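Local coordinates for nitrate transport protein (Xanthomonas axonopodis pv. citri, PDB 3KSX), which probably binds alkanesulfonates in the periplasm and hands them to an ABC transporter for uptake, and is bound to the buffer molecule MOPS in this crystal, at residues A[112-117]-A[187-192]; A[285-290]-A[304-309]. All coordinates share one frame; numbering follows the deposited sequence.

Contact 1 (A[112-117]-A[187-192]); sequences AETILV and PWYSAL
Thr114 OG1 donates a hydrogen bond to Ile184 O on strand 181-185, which satisfies the hydroxyl although it borders an apolar contact; on its other flank it makes a nonpolar approach of 3.7 Å to Tyr189 CB. With chi1 at 71°, OG1 sits between the backbone N and the carbonyl carbon, which leaves the methyl CG2 to rest over one face of the Tyr189 ring. This is a CH-pi contact: Thr114 CG2 is 3.5 Å from the ring centroid and 16° off the normal, shifted somewhat toward the rim. Tyr189 swings CG away from its own backbone N (chi1 166°), toward the strand. Further along, Leu116 CD2 lies 3.8 Å from Tyr189 CD1, obliquely to the ring. Leu116 CD1 sits 4.0 Å from Tyr189 CA and reaches on to Leu192 CD2 at 4.3 Å. His270 also stacks on the tyrosine ring, and Leu200 of strand 198-203 touches both Thr114 and Tyr189. The axes of 113-117 and 188-192 approach to 9.4 Å. Helix 188-194 thus lies against the sheet, following strand 181-185, the antiparallel neighbour of strand 113-118, a helix-on-sheet layer of an alpha/beta domain as in type II periplasmic binding proteins.

Contact 2 (A[285-290]-A[304-309]); sequences KAQQAT and VLVAPA
Helix 281-296 and the loop that follows it are clamped together by a side-chain amide that bridges the main chain of the loop: Gln288 bonds Val304 O and Val306 N, two residues apart, at once. Its NE2 donates to Val304 O at 2.9 Å, with the acceptor in the plane of the amide, and in return Val306 N donates to Gln288 OE1 at 2.8 Å in an almost straight bond, N-H...O 178°. Two bonds, one to each polar atom of a flat group, fix the rotation of the amide and hold the loop at a set distance from the helix. NE2 has a further partner in Asp292 OD1, one turn along the same helix. The neighbouring Gln287 works differently. Its CG, anti to the backbone N (chi1 -176°), packs 3.7 Å from Val306 CG2, and the amide beyond turns elsewhere, NE2 bonding to Asp87 O and Tyr102 OH. Val306 also touches Tyr102, so the loop is seated against strand 100-106 as well as the helix. A water finishes the clamp, donating to Gln288 OE1 at 2.7 Å and accepting from Ala307 N at 3.1 Å.

The two contacts belong to different lobes of the binding protein. Contact 1 lies in the lobe built on the sheet that holds strand 113-118, contact 2 in the lobe whose sheet ends with strand 100-106. Their centres are 28 Å apart on opposite sides of the chain's centre, and their nearest atoms stay about 11 Å apart. One of the crossings between the sheets runs from strand 100-106 to strand 113-118, and the chain returns between strands 198-203 and 212-217. The bound MOPS adjoins contact 1, about 4 Å from the side chain of Ala112, consistent with a ligand pocket there. Measured between centres, contact 1 is about 13 Å and contact 2 about 17 Å from the middle of the chain.

Contact 1 (A[112-117]-A[187-192])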
# COMPACT_ATOMS: atom_id res chain seq x y z
N ALA A 112 10.33 2.61 -2.88
CA ALA A 112 9.89 2.22 -1.58
C ALA A 112 9.31 0.79 -1.60
O ALA A 112 8.80 0.36 -0.57
CB ALA A 112 8.91 3.21 -1.03
N GLU A 113 9.26 0.11 -2.76
CA GLU A 113 8.78 -1.30 -2.82
C GLU A 113 9.99 -2.17 -3.09
O GLU A 113 10.61 -2.00 -4.13
CB GLU A 113 7.78 -1.58 -3.95
CG GLU A 113 6.57 -0.72 -3.87
CD GLU A 113 5.40 -1.40 -3.09
OE1 GLU A 113 5.53 -2.53 -2.50
OE2 GLU A 113 4.31 -0.78 -3.15
N THR A 114 10.28 -3.13 -2.22
CA THR A 114 11.60 -3.80 -2.25
C THR A 114 11.53 -5.32 -1.97
O THR A 114 10.65 -5.75 -1.24
CB THR A 114 12.56 -3.15 -1.24
OG1 THR A 114 12.15 -3.47 0.10
CG2 THR A 114 12.53 -1.61 -1.37
N ILE A 115 12.48 -6.08 -2.53
CA ILE A 115 12.83 -7.38 -2.08
C ILE A 115 14.14 -7.23 -1.29
O ILE A 115 15.16 -6.74 -1.86
CB ILE A 115 12.96 -8.32 -3.28
CG1 ILE A 115 11.66 -8.29 -4.16
CG2 ILE A 115 13.32 -9.82 -2.88
CD1 ILE A 115 11.84 -9.24 -5.41
N LEU A 116 14.07 -7.67 -0.03
CA LEU A 116 15.18 -7.63 0.94
C LEU A 116 15.70 -9.05 1.14
O LEU A 116 14.92 -10.02 1.09
CB LEU A 116 14.69 -7.01 2.25
CG LEU A 116 14.08 -5.61 2.29
CD1 LEU A 116 13.89 -5.19 3.70
CD2 LEU A 116 14.95 -4.66 1.56
N VAL A 117 17.00 -9.18 1.36
CA VAL A 117 17.58 -10.40 1.85
C VAL A 117 18.38 -10.10 3.10
O VAL A 117 18.87 -8.91 3.29
CB VAL A 117 18.49 -11.16 0.81
CG1 VAL A 117 17.66 -11.50 -0.44
CG2 VAL A 117 19.69 -10.25 0.44
N PRO A 187 8.20 1.61 5.95
CA PRO A 187 9.58 1.93 6.42
C PRO A 187 10.49 0.75 6.77
O PRO A 187 11.62 0.98 7.18
CB PRO A 187 9.30 2.74 7.70
CG PRO A 187 8.09 1.89 8.32
CD PRO A 187 7.22 1.60 7.07
N TRP A 188 9.99 -0.49 6.65
CA TRP A 188 10.80 -1.69 6.92
C TRP A 188 12.04 -1.72 6.03
O TRP A 188 13.13 -1.95 6.51
CB TRP A 188 9.98 -2.97 6.76
CG TRP A 188 8.60 -2.89 7.41
CD1 TRP A 188 7.41 -2.41 6.84
CD2 TRP A 188 8.27 -3.30 8.73
NE1 TRP A 188 6.39 -2.49 7.75
CE2 TRP A 188 6.88 -3.04 8.91
CE3 TRP A 188 9.00 -3.85 9.77
CZ2 TRP A 188 6.21 -3.34 10.11
CZ3 TRP A 188 8.34 -4.13 10.99
CH2 TRP A 188 6.95 -3.88 11.14
N TYR A 189 11.91 -1.45 4.73
CA TYR A 189 13.07 -1.29 3.85
C TYR A 189 14.15 -0.37 4.45
O TYR A 189 15.33 -0.74 4.64
CB TYR A 189 12.57 -0.75 2.50
CG TYR A 189 13.60 -0.22 1.61
CD1 TYR A 189 14.85 -0.86 1.49
CD2 TYR A 189 13.34 0.88 0.80
CE1 TYR A 189 15.81 -0.36 0.64
CE2 TYR A 189 14.27 1.36 -0.06
CZ TYR A 189 15.53 0.76 -0.13
OH TYR A 189 16.48 1.25 -1.00
N SER A 190 13.75 0.84 4.77
CA SER A 190 14.78 1.81 5.23
C SER A 190 15.38 1.38 6.56
O SER A 190 16.60 1.50 6.75
CB SER A 190 14.19 3.22 5.31
OG SER A 190 13.82 3.71 4.01
N ALA A 191 14.52 0.90 7.48
CA ALA A 191 14.88 0.52 8.88
C ALA A 191 15.92 -0.61 8.84
O ALA A 191 16.99 -0.49 9.46
CB ALA A 191 13.59 0.08 9.69
N LEU A 192 15.63 -1.68 8.09
CA LEU A 192 16.47 -2.87 8.06
C LEU A 192 17.77 -2.67 7.23
O LEU A 192 18.82 -3.25 7.52
CB LEU A 192 15.66 -4.06 7.52
CG LEU A 192 14.82 -4.84 8.53
CD1 LEU A 192 13.66 -4.06 9.07
CD2 LEU A 192 14.26 -6.13 7.90

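Contact 2 (A[285-290]-A[304-309])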
# COMPACT_ATOMS: atom_id res chain seq x y z
N LYS A 285 -6.82 1.26 -16.98
CA LYS A 285 -6.24 0.24 -17.88
C LYS A 285 -5.09 -0.52 -17.22
O LYS A 285 -5.02 -1.78 -17.38
CB LYS A 285 -5.80 0.93 -19.23
CG LYS A 285 -7.05 1.37 -20.08
CD LYS A 285 -6.72 2.11 -21.38
CE LYS A 285 -6.06 1.26 -22.41
NZ LYS A 285 -7.04 0.38 -23.11
N ALA A 286 -4.18 0.20 -16.54
CA ALA A 286 -3.01 -0.44 -15.86
C ALA A 286 -3.50 -1.45 -14.81
O ALA A 286 -3.07 -2.61 -14.77
CB ALA A 286 -2.05 0.67 -15.25
N GLN A 287 -4.53 -1.01 -14.07
CA GLN A 287 -5.15 -1.79 -13.04
C GLN A 287 -5.83 -3.00 -13.67
O GLN A 287 -5.64 -4.10 -13.21
CB GLN A 287 -6.13 -0.92 -12.23
CG GLN A 287 -6.79 -1.68 -10.99
CD GLN A 287 -5.79 -2.05 -9.91
OE1 GLN A 287 -4.58 -1.75 -10.01
NE2 GLN A 287 -6.29 -2.61 -8.81
N GLN A 288 -6.59 -2.83 -14.76
CA GLN A 288 -7.12 -4.05 -15.41
C GLN A 288 -6.03 -5.02 -15.95
O GLN A 288 -6.16 -6.27 -15.91
CB GLN A 288 -7.97 -3.58 -16.62
CG GLN A 288 -8.80 -4.73 -17.28
CD GLN A 288 -9.67 -5.47 -16.31
OE1 GLN A 288 -10.60 -4.88 -15.73
NE2 GLN A 288 -9.40 -6.78 -16.12
N ALA A 289 -4.94 -4.46 -16.48
CA ALA A 289 -3.83 -5.30 -16.98
C ALA A 289 -3.24 -6.15 -15.83
O ALA A 289 -2.95 -7.35 -16.04
CB ALA A 289 -2.79 -4.41 -17.61
N THR A 290 -3.15 -5.58 -14.62
CA THR A 290 -2.66 -6.31 -13.47
C THR A 290 -3.66 -7.42 -13.12
O THR A 290 -3.27 -8.51 -12.90
CB THR A 290 -2.44 -5.37 -12.29
OG1 THR A 290 -1.48 -4.35 -12.67
CG2 THR A 290 -1.96 -6.13 -11.08
N VAL A 304 -11.04 -10.35 -12.97
CA VAL A 304 -11.68 -9.27 -12.24
C VAL A 304 -11.89 -8.17 -13.26
O VAL A 304 -10.99 -7.91 -14.03
CB VAL A 304 -10.80 -8.72 -11.09
CG1 VAL A 304 -11.29 -7.32 -10.64
CG2 VAL A 304 -10.78 -9.74 -9.93
N LEU A 305 -13.05 -7.54 -13.24
CA LEU A 305 -13.33 -6.35 -14.09
C LEU A 305 -13.25 -5.10 -13.27
O LEU A 305 -14.07 -4.83 -12.36
CB LEU A 305 -14.69 -6.48 -14.78
CG LEU A 305 -14.60 -7.67 -15.74
CD1 LEU A 305 -16.04 -8.17 -16.03
CD2 LEU A 305 -13.83 -7.28 -16.98
N VAL A 306 -12.24 -4.31 -13.59
CA VAL A 306 -11.99 -3.10 -12.78
C VAL A 306 -12.95 -1.93 -13.09
O VAL A 306 -13.42 -1.23 -12.15
CB VAL A 306 -10.50 -2.64 -13.01
CG1 VAL A 306 -10.32 -1.24 -12.38
CG2 VAL A 306 -9.49 -3.70 -12.48
N ALA A 307 -13.17 -1.65 -14.39
CA ALA A 307 -13.88 -0.45 -14.80
C ALA A 307 -15.25 -0.29 -14.11
O ALA A 307 -15.65 0.81 -13.72
CB ALA A 307 -14.01 -0.38 -16.38
N PRO A 308 -16.03 -1.40 -13.94
CA PRO A 308 -17.33 -1.03 -13.30
C PRO A 308 -17.28 -0.64 -11.82
O PRO A 308 -18.31 -0.22 -11.27
CB PRO A 308 -18.17 -2.28 -13.42
CG PRO A 308 -17.44 -3.21 -14.41
CD PRO A 308 -16.02 -2.77 -14.51
N ALA A 309 -16.13 -0.85 -11.18
CA ALA A 309 -15.88 -0.45 -9.81
C ALA A 309 -15.27 0.95 -9.71
O ALA A 309 -14.97 1.38 -8.63
CB ALA A 309 -15.00 -1.50 -9.11
O HOH W 1 -12.56 -3.40 -16.86